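HAD family phosphatase (Pseudomonas syringae pv. tomato, PDB 2ODA) is of unsettled function but belongs to a Pseudomonas-specific subfamily of the haloacid dehalogenase superfamily, whose best-known members are phosphoryl-transfer enzymes. Local coordinates at residues 19-23 with 139-145; 57-61 with 87-93; 38-44 with 175-179. The contacts are given in a common frame with arbitrary orientation. Numbering follows the deposited sequence.

How the contacts relate
All three contacts belong to a HAD-type Rossmann-like domain with a parallel sheet of strand order 3-2-1-4-5-6. Contacts 1 and 3 have centres about 16 Å apart and touch: Phe20 CD1 is 3.7 Å from Pro39 CD, so the two ends of the long loop between helices 13-17 and 41-51 meet. Their segments alternate along the chain. Contact 2 lies about 21 Å from contact 1 and 22 Å from contact 3, centre to centre, on the opposite side of the chain's centre from contact 3. Ser14, just past strand 9-12 where HAD enzymes carry motif I, hydrogen-bonds both Asp19 of contact 1 and Asp59 of contact 2.

Contact 1: 19-23 with 139-145; sequences DFGAQ and GLSPSQW
The contact lies in the loop after the first strand and helical turn 13-17, probably the position at which other HAD proteins insert a C1 cap; here a tight turn of that loop meets the start of helix 142-147. Asp19 to Ala22 form a type II beta turn, with Ala22 N bonded to Asp19 O at 2.9 Å. Phe20 (-51/129) and Gly21 (81/11) fill its corners, and Asp19 and Ala22 both have positive phi. Gly21 CA stands 4.1 Å from Gly139 CA. A beta carbon on Gly21 would run into Leu140 O; instead two CA-H...O contacts form, Gly21 CA to Leu140 O at 3.3 Å and Gly139 CA to Gly21 O at 3.5 Å. No direct hydrogen bond crosses the interface.

Phe20 (chi1 t) carries the apolar part. Its CB is 3.9 Å from Pro142 CG and its CE2 3.5 Å from Trp145 CB; its edge meets the face of the Trp145 five-membered ring, centroids 4.8 Å apart and planes at 62°. Gln23, chi1 and chi2 both m, folds back so that NE2 donates to Gly21 O at 2.9 Å. Water 1 receives a weak bond from Gln23 NE2 at 3.3 Å and donates to Gly139 O at 3.0 Å. Asp19 OD1 accepts from Gln23 N at 2.9 Å, while OD2 is hydrogen-bonded to Ser14 OG and Ala24 N.

Ser141, at the N-cap position, donates through N to Gln144 OE1 at 3.0 Å. The whole is a type II turn with glycine at its third position, packed against the N-terminus of helix 142-147, in the loop of a HAD-type fold where cap segments are usually inserted.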
loop_
_atom_site.group_PDB
_atom_site.type_symbol
_atom_site.label_atom_id
_atom_site.label_comp_id
_atom_site.label_asym_id
_atom_site.label_seq_id
_atom_site.Cartn_x
_atom_site.Cartn_y
_atom_site.Cartn_z
ATOM N N ASP B 19 26.372 -3.682 7.584
ATOM C CA ASP B 19 26.899 -4.558 6.525
ATOM C C ASP B 19 27.221 -3.820 5.213
ATOM O O ASP B 19 26.706 -4.157 4.128
ATOM C CB ASP B 19 25.970 -5.778 6.295
ATOM C CG ASP B 19 26.595 -6.808 5.359
ATOM O OD1 ASP B 19 27.836 -6.825 5.242
ATOM O OD2 ASP B 19 25.851 -7.579 4.747
ATOM N N PHE B 20 28.054 -2.795 5.319
ATOM C CA PHE B 20 28.470 -2.014 4.143
ATOM C C PHE B 20 28.968 -2.969 3.052
ATOM O O PHE B 20 29.827 -3.829 3.319
ATOM C CB PHE B 20 29.593 -1.064 4.568
ATOM C CG PHE B 20 30.040 -0.101 3.505
ATOM C CD1 PHE B 20 29.559 1.209 3.494
ATOM C CD2 PHE B 20 30.961 -0.486 2.543
ATOM C CE1 PHE B 20 30.002 2.137 2.536
ATOM C CE2 PHE B 20 31.391 0.433 1.533
ATOM C CZ PHE B 20 30.896 1.751 1.546
ATOM N N GLY B 21 28.433 -2.815 1.837
ATOM C CA GLY B 21 28.789 -3.703 0.733
ATOM C C GLY B 21 28.081 -5.045 0.681
ATOM O O GLY B 21 28.475 -5.906 -0.114
ATOM N N ALA B 22 27.033 -5.210 1.498
ATOM C CA ALA B 22 26.161 -6.417 1.516
ATOM C C ALA B 22 26.974 -7.707 1.595
ATOM O O ALA B 22 26.755 -8.658 0.827
ATOM C CB ALA B 22 25.217 -6.451 0.264
ATOM N N GLN B 23 27.922 -7.726 2.526
ATOM C CA GLN B 23 28.856 -8.865 2.628
ATOM C C GLN B 23 28.249 -10.103 3.247
ATOM O O GLN B 23 28.780 -11.216 3.062
ATOM C CB GLN B 23 30.126 -8.419 3.360
ATOM C CG GLN B 23 30.835 -7.308 2.587
ATOM C CD GLN B 23 31.467 -7.858 1.319
ATOM O OE1 GLN B 23 32.475 -8.554 1.389
ATOM N NE2 GLN B 23 30.845 -7.589 0.160
ATOM N N GLY B 139 28.917 -3.145 -3.656
ATOM C CA GLY B 139 29.281 -4.496 -3.254
ATOM C C GLY B 139 30.702 -4.639 -2.720
ATOM O O GLY B 139 31.302 -5.706 -2.838
ATOM N N LEU B 140 31.256 -3.571 -2.149
ATOM C CA LEU B 140 32.601 -3.662 -1.602
ATOM C C LEU B 140 32.588 -3.514 -0.083
ATOM O O LEU B 140 31.877 -2.650 0.470
ATOM C CB LEU B 140 33.523 -2.623 -2.242
ATOM C CG LEU B 140 33.774 -2.703 -3.755
ATOM C CD1 LEU B 140 34.729 -1.578 -4.139
ATOM C CD2 LEU B 140 34.375 -4.039 -4.096
ATOM N N SER B 141 33.378 -4.351 0.589
ATOM C CA SER B 141 33.525 -4.252 2.034
ATOM C C SER B 141 34.116 -2.890 2.397
ATOM O O SER B 141 34.710 -2.225 1.521
ATOM C CB SER B 141 34.442 -5.392 2.537
ATOM O OG SER B 141 35.788 -5.135 2.131
ATOM N N PRO B 142 33.985 -2.480 3.675
ATOM C CA PRO B 142 34.663 -1.256 4.106
ATOM C C PRO B 142 36.145 -1.219 3.717
ATOM O O PRO B 142 36.601 -0.208 3.187
ATOM C CB PRO B 142 34.490 -1.271 5.630
ATOM C CG PRO B 142 33.164 -2.012 5.820
ATOM C CD PRO B 142 33.198 -3.089 4.781
ATOM N N SER B 143 36.872 -2.321 3.923
ATOM C CA SER B 143 38.300 -2.334 3.579
ATOM C C SER B 143 38.533 -2.169 2.065
ATOM O O SER B 143 39.429 -1.415 1.644
ATOM C CB SER B 143 39.004 -3.585 4.132
ATOM O OG SER B 143 38.508 -4.781 3.538
ATOM N N GLN B 144 37.704 -2.831 1.256
ATOM C CA GLN B 144 37.813 -2.738 -0.202
ATOM C C GLN B 144 37.446 -1.333 -0.704
ATOM O O GLN B 144 38.133 -0.770 -1.583
ATOM C CB GLN B 144 36.919 -3.778 -0.883
ATOM C CG GLN B 144 37.386 -5.220 -0.676
ATOM C CD GLN B 144 36.398 -6.221 -1.224
ATOM O OE1 GLN B 144 35.178 -6.055 -1.083
ATOM N NE2 GLN B 144 36.918 -7.276 -1.863
ATOM N N TRP B 145 36.359 -0.789 -0.156
ATOM C CA TRP B 145 35.918 0.570 -0.462
ATOM C C TRP B 145 36.998 1.584 -0.104
ATOM O O TRP B 145 37.275 2.508 -0.876
ATOM C CB TRP B 145 34.617 0.881 0.281
ATOM C CG TRP B 145 33.961 2.212 -0.087
ATOM C CD1 TRP B 145 33.912 3.346 0.684
ATOM C CD2 TRP B 145 33.215 2.505 -1.282
ATOM N NE1 TRP B 145 33.202 4.334 0.026
ATOM C CE2 TRP B 145 32.754 3.838 -1.174
ATOM C CE3 TRP B 145 32.897 1.759 -2.446
ATOM C CZ2 TRP B 145 32.000 4.458 -2.189
ATOM C CZ3 TRP B 145 32.155 2.373 -3.446
ATOM C CH2 TRP B 145 31.718 3.712 -3.314
HETATM O O HOH W 1 29.757 -8.232 -2.839
#

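Contact 2: 57-61 with 87-93; sequences WIDEL and WPQPDAC
Trp87 is the large knob of this contact, laid against the chain as it leaves strand 55-58, while Ile58 fills a smaller hollow beside it. Ile58 is extended (-127/136) and ends the strand; Asp59 and Glu60 turn away in an Asx turn, Asp59 OD1 accepting from Leu61 N at 3.1 Å and from Glu60 N at 2.7 Å. Across from them, Trp87 precedes a cis peptide to Pro88, and the chain then bends into helix 91-99. The backbones stay apart: Ile58 CA is 7.2 Å from Ala92 CA, and Glu60 CA 8.3 Å from Trp87 CA.

Ile58 (m, t) wedges between the indole and the first helical turn. Its CG2 is 3.9 Å from Trp87 CZ2 and 4.2 Å from Ala92 CB; its CD1 is 3.8 Å from Ala92 O and 4.2 Å from Cys93 SG. Leu117 of helix 115-123 also packs on it. Trp87 (chi1 -45°, chi2 -21°) comes within 3.6 Å of Asp59 C through CZ2. Glu60 (p, t) lies over one face of the indole, CG 3.9 Å from the six-membered ring centroid in a CH-pi contact and CD 3.6 Å from Trp87 CZ3.

Water 2 donates to Asp59 O at 2.8 Å and accepts from Trp87 NE1 at 3.0 Å; water 3 donates to Glu60 OE1 at 2.8 Å and accepts from Trp87 N at 3.0 Å. Beyond, Pro90 and Asp91 pack on Val102 and Met98 of the second subunit.

Glu60 OE2 is salt-bridged to Arg116. No direct hydrogen bond links the segments; their contact is van der Waals and CH-pi, and the polar links run through the two waters.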
loop_
_atom_site.group_PDB
_atom_site.type_symbol
_atom_site.label_atom_id
_atom_site.label_comp_id
_atom_site.label_asym_id
_atom_site.label_seq_id
_atom_site.Cartn_x
_atom_site.Cartn_y
_atom_site.Cartn_z
ATOM N N TRP B 57 13.014 -2.449 10.031
ATOM C CA TRP B 57 13.945 -2.926 9.003
ATOM C C TRP B 57 13.382 -4.094 8.221
ATOM O O TRP B 57 12.571 -4.885 8.737
ATOM C CB TRP B 57 15.323 -3.289 9.575
ATOM C CG TRP B 57 15.343 -4.454 10.545
ATOM C CD1 TRP B 57 15.322 -4.381 11.920
ATOM C CD2 TRP B 57 15.448 -5.843 10.214
ATOM N NE1 TRP B 57 15.385 -5.648 12.456
ATOM C CE2 TRP B 57 15.477 -6.564 11.434
ATOM C CE3 TRP B 57 15.498 -6.550 9.001
ATOM C CZ2 TRP B 57 15.561 -7.967 11.482
ATOM C CZ3 TRP B 57 15.572 -7.956 9.044
ATOM C CH2 TRP B 57 15.602 -8.648 10.281
ATOM N N ILE B 58 13.825 -4.187 6.968
ATOM C CA ILE B 58 13.388 -5.232 6.052
ATOM C C ILE B 58 14.609 -5.929 5.492
ATOM O O ILE B 58 15.565 -5.273 5.084
ATOM C CB ILE B 58 12.612 -4.618 4.863
ATOM C CG1 ILE B 58 11.314 -4.000 5.372
ATOM C CG2 ILE B 58 12.359 -5.664 3.767
ATOM C CD1 ILE B 58 10.563 -3.211 4.309
ATOM N N ASP B 59 14.570 -7.252 5.440
ATOM C CA ASP B 59 15.590 -7.978 4.676
ATOM C C ASP B 59 15.052 -9.300 4.121
ATOM O O ASP B 59 13.877 -9.655 4.342
ATOM C CB ASP B 59 16.870 -8.159 5.503
ATOM C CG ASP B 59 18.130 -8.056 4.639
ATOM O OD1 ASP B 59 18.324 -8.917 3.758
ATOM O OD2 ASP B 59 18.924 -7.121 4.832
ATOM N N GLU B 60 15.886 -10.003 3.359
ATOM C CA GLU B 60 15.495 -11.310 2.816
ATOM C C GLU B 60 16.509 -12.387 3.205
ATOM O O GLU B 60 16.295 -13.577 2.948
ATOM C CB GLU B 60 15.341 -11.236 1.295
ATOM C CG GLU B 60 16.629 -10.864 0.562
ATOM C CD GLU B 60 16.556 -10.991 -0.950
ATOM O OE1 GLU B 60 15.461 -11.258 -1.499
ATOM O OE2 GLU B 60 17.614 -10.816 -1.595
ATOM N N LEU B 61 17.604 -11.982 3.846
ATOM C CA LEU B 61 18.608 -12.956 4.282
ATOM C C LEU B 61 17.979 -13.972 5.219
ATOM O O LEU B 61 17.001 -13.649 5.898
ATOM C CB LEU B 61 19.786 -12.269 4.991
ATOM C CG LEU B 61 20.704 -11.374 4.156
ATOM C CD1 LEU B 61 21.413 -10.393 5.068
ATOM C CD2 LEU B 61 21.711 -12.172 3.371
ATOM N N TRP B 87 10.629 -9.951 -2.771
ATOM C CA TRP B 87 10.868 -8.820 -3.648
ATOM C C TRP B 87 10.887 -9.282 -5.120
ATOM O O TRP B 87 11.326 -10.387 -5.405
ATOM C CB TRP B 87 12.210 -8.173 -3.299
ATOM C CG TRP B 87 12.466 -7.959 -1.822
ATOM C CD1 TRP B 87 11.546 -7.903 -0.814
ATOM C CD2 TRP B 87 13.737 -7.742 -1.213
ATOM N NE1 TRP B 87 12.169 -7.687 0.394
ATOM C CE2 TRP B 87 13.518 -7.590 0.174
ATOM C CE3 TRP B 87 15.047 -7.657 -1.709
ATOM C CZ2 TRP B 87 14.560 -7.376 1.081
ATOM C CZ3 TRP B 87 16.079 -7.427 -0.805
ATOM C CH2 TRP B 87 15.829 -7.297 0.574
ATOM N N PRO B 88 10.445 -8.441 -6.063
ATOM C CA PRO B 88 9.978 -7.066 -5.955
ATOM C C PRO B 88 8.480 -6.888 -5.647
ATOM O O PRO B 88 7.994 -5.763 -5.773
ATOM C CB PRO B 88 10.279 -6.499 -7.344
ATOM C CG PRO B 88 10.074 -7.651 -8.279
ATOM C CD PRO B 88 10.415 -8.909 -7.465
ATOM N N GLN B 89 7.774 -7.951 -5.237
ATOM C CA GLN B 89 6.376 -7.820 -4.786
ATOM C C GLN B 89 6.277 -6.799 -3.626
ATOM O O GLN B 89 7.211 -6.692 -2.802
ATOM C CB GLN B 89 5.776 -9.173 -4.342
ATOM C CG GLN B 89 5.549 -10.201 -5.455
ATOM C CD GLN B 89 4.610 -9.698 -6.527
ATOM O OE1 GLN B 89 5.050 -9.189 -7.555
ATOM N NE2 GLN B 89 3.305 -9.836 -6.293
ATOM N N PRO B 90 5.185 -6.003 -3.593
ATOM C CA PRO B 90 5.036 -4.937 -2.575
ATOM C C PRO B 90 4.898 -5.451 -1.127
ATOM O O PRO B 90 5.070 -4.671 -0.163
ATOM C CB PRO B 90 3.720 -4.235 -2.987
ATOM C CG PRO B 90 2.962 -5.309 -3.796
ATOM C CD PRO B 90 4.063 -6.013 -4.552
ATOM N N ASP B 91 4.576 -6.741 -0.993
ATOM C CA ASP B 91 4.275 -7.393 0.298
ATOM C C ASP B 91 5.244 -7.060 1.445
ATOM O O ASP B 91 4.811 -6.737 2.541
ATOM C CB ASP B 91 4.239 -8.909 0.140
ATOM C CG ASP B 91 3.208 -9.371 -0.861
ATOM O OD1 ASP B 91 3.082 -8.748 -1.937
ATOM O OD2 ASP B 91 2.529 -10.366 -0.554
ATOM N N ALA B 92 6.550 -7.171 1.199
ATOM C CA ALA B 92 7.525 -6.892 2.240
ATOM C C ALA B 92 7.320 -5.489 2.852
ATOM O O ALA B 92 7.440 -5.307 4.062
ATOM C CB ALA B 92 8.918 -7.032 1.699
ATOM N N CYS B 93 7.017 -4.503 2.012
ATOM C CA CYS B 93 6.839 -3.124 2.491
ATOM C C CYS B 93 5.489 -2.908 3.179
ATOM O O CYS B 93 5.414 -2.290 4.256
ATOM C CB CYS B 93 7.014 -2.149 1.337
ATOM S SG CYS B 93 8.739 -2.120 0.736
HETATM O O HOH W 2 11.543 -8.957 3.001
HETATM O O HOH W 3 12.676 -11.343 -1.134
#

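Contact 3: 38-44 with 175-179; sequences TPGAQNA and HLGEL
Leu176 (m, t) is the central side chain here, packing against the turn that starts helix 41-51. That turn is type II from Thr38 to Ala41 (Ala41 N to Thr38 O, 3.0 Å), with Gly40 (86/-8) at its third position and at the helix N-cap. Glycine there lets Gly40 CA come 3.9 Å from Gly177 CA; a beta carbon would strike Gly177 N. Leu176 CD1 sits 3.6 Å from Thr38 OG1 and 3.9 Å from Ala41 CB. Ala44 CB approaches Leu176 O at 3.3 Å and Leu179 CB at 4.4 Å.

His175 (chi1 p) brings its CB within 3.5 Å of Pro39 O, and its ND1 takes a weak bond from Gly177 N at 2.9 Å. Water 4 joins the segments, accepting from Leu176 N (3.0 Å) and donating to Thr38 OG1 (2.8 Å) and Pro39 O (2.7 Å). Thr38, chi1 p, also bonds Cys16 O through OG1.

The contact joins helix 41-51, between the first two strands of the HAD-type parallel sheet, to the segment after edge strand 171-173. Leu176 rests on Leu131 and Ile111, and Leu179 (t, p) on Ile129 and Ile111, holding the 3-10 turn against strands 109-112 and 127-131.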
loop_
_atom_site.group_PDB
_atom_site.type_symbol
_atom_site.label_atom_id
_atom_site.label_comp_id
_atom_site.label_asym_id
_atom_site.label_seq_id
_atom_site.Cartn_x
_atom_site.Cartn_y
_atom_site.Cartn_z
ATOM N N THR B 38 26.631 1.339 8.976
ATOM C CA THR B 38 27.149 2.095 7.831
ATOM C C THR B 38 27.475 3.563 8.188
ATOM O O THR B 38 26.965 4.090 9.184
ATOM C CB THR B 38 26.195 2.032 6.604
ATOM O OG1 THR B 38 24.925 2.601 6.939
ATOM C CG2 THR B 38 26.031 0.583 6.122
ATOM N N PRO B 39 28.358 4.203 7.401
ATOM C CA PRO B 39 28.782 5.566 7.757
ATOM C C PRO B 39 27.590 6.531 7.932
ATOM O O PRO B 39 26.692 6.574 7.093
ATOM C CB PRO B 39 29.673 5.972 6.575
ATOM C CG PRO B 39 30.225 4.686 6.054
ATOM C CD PRO B 39 29.061 3.707 6.197
ATOM N N GLY B 40 27.576 7.257 9.044
ATOM C CA GLY B 40 26.514 8.221 9.316
ATOM C C GLY B 40 25.277 7.642 9.986
ATOM O O GLY B 40 24.407 8.406 10.397
ATOM N N ALA B 41 25.200 6.305 10.109
ATOM C CA ALA B 41 24.002 5.642 10.665
ATOM C C ALA B 41 23.731 6.072 12.119
ATOM O O ALA B 41 22.590 6.356 12.464
ATOM C CB ALA B 41 24.111 4.069 10.570
ATOM N N GLN B 42 24.774 6.108 12.962
ATOM C CA GLN B 42 24.585 6.489 14.374
ATOM C C GLN B 42 23.944 7.864 14.506
ATOM O O GLN B 42 23.053 8.063 15.322
ATOM C CB GLN B 42 25.909 6.471 15.157
ATOM C CG GLN B 42 26.543 5.077 15.335
ATOM C CD GLN B 42 27.537 4.709 14.238
ATOM O OE1 GLN B 42 27.302 4.950 13.051
ATOM N NE2 GLN B 42 28.657 4.126 14.640
ATOM N N ASN B 43 24.429 8.803 13.699
ATOM C CA ASN B 43 23.929 10.174 13.647
ATOM C C ASN B 43 22.445 10.189 13.198
ATOM O O ASN B 43 21.571 10.740 13.898
ATOM C CB ASN B 43 24.845 10.977 12.690
ATOM C CG ASN B 43 24.586 12.476 12.704
ATOM O OD1 ASN B 43 23.448 12.916 12.653
ATOM N ND2 ASN B 43 25.664 13.270 12.732
ATOM N N ALA B 44 22.159 9.583 12.038
ATOM C CA ALA B 44 20.769 9.549 11.542
ATOM C C ALA B 44 19.831 8.868 12.547
ATOM O O ALA B 44 18.717 9.348 12.799
ATOM C CB ALA B 44 20.692 8.834 10.173
ATOM N N HIS B 175 25.158 8.431 1.824
ATOM C CA HIS B 175 25.183 7.674 3.087
ATOM C C HIS B 175 24.092 8.198 3.993
ATOM O O HIS B 175 23.548 9.270 3.747
ATOM C CB HIS B 175 26.570 7.803 3.788
ATOM C CG HIS B 175 26.999 9.221 4.023
ATOM N ND1 HIS B 175 26.549 9.974 5.086
ATOM C CD2 HIS B 175 27.825 10.029 3.321
ATOM C CE1 HIS B 175 27.083 11.184 5.030
ATOM N NE2 HIS B 175 27.853 11.243 3.960
ATOM N N LEU B 176 23.814 7.461 5.070
ATOM C CA LEU B 176 22.761 7.840 6.029
ATOM C C LEU B 176 22.976 9.168 6.772
ATOM O O LEU B 176 22.026 9.739 7.312
ATOM C CB LEU B 176 22.491 6.706 7.018
ATOM C CG LEU B 176 21.909 5.414 6.427
ATOM C CD1 LEU B 176 21.776 4.348 7.512
ATOM C CD2 LEU B 176 20.555 5.695 5.752
ATOM N N GLY B 177 24.205 9.675 6.795
ATOM C CA GLY B 177 24.445 10.985 7.417
ATOM C C GLY B 177 23.665 12.072 6.679
ATOM O O GLY B 177 23.431 13.173 7.207
ATOM N N GLU B 178 23.308 11.782 5.433
ATOM C CA GLU B 178 22.553 12.727 4.599
ATOM C C GLU B 178 21.045 12.515 4.659
ATOM O O GLU B 178 20.279 13.219 3.977
ATOM C CB GLU B 178 23.019 12.622 3.138
ATOM C CG GLU B 178 24.432 13.108 2.896
ATOM C CD GLU B 178 24.594 14.614 3.094
ATOM O OE1 GLU B 178 23.593 15.344 2.963
ATOM O OE2 GLU B 178 25.725 15.072 3.374
ATOM N N LEU B 179 20.601 11.563 5.481
ATOM C CA LEU B 179 19.179 11.216 5.486
ATOM C C LEU B 179 18.279 12.379 5.921
ATOM O O LEU B 179 17.237 12.600 5.335
ATOM C CB LEU B 179 18.895 9.990 6.362
ATOM C CG LEU B 179 17.427 9.541 6.410
ATOM C CD1 LEU B 179 16.960 9.005 5.043
ATOM C CD2 LEU B 179 17.283 8.473 7.440
HETATM O O HOH W 4 25.378 4.926 5.461
HETATM O O HOH W 5 23.598 14.305 9.513
#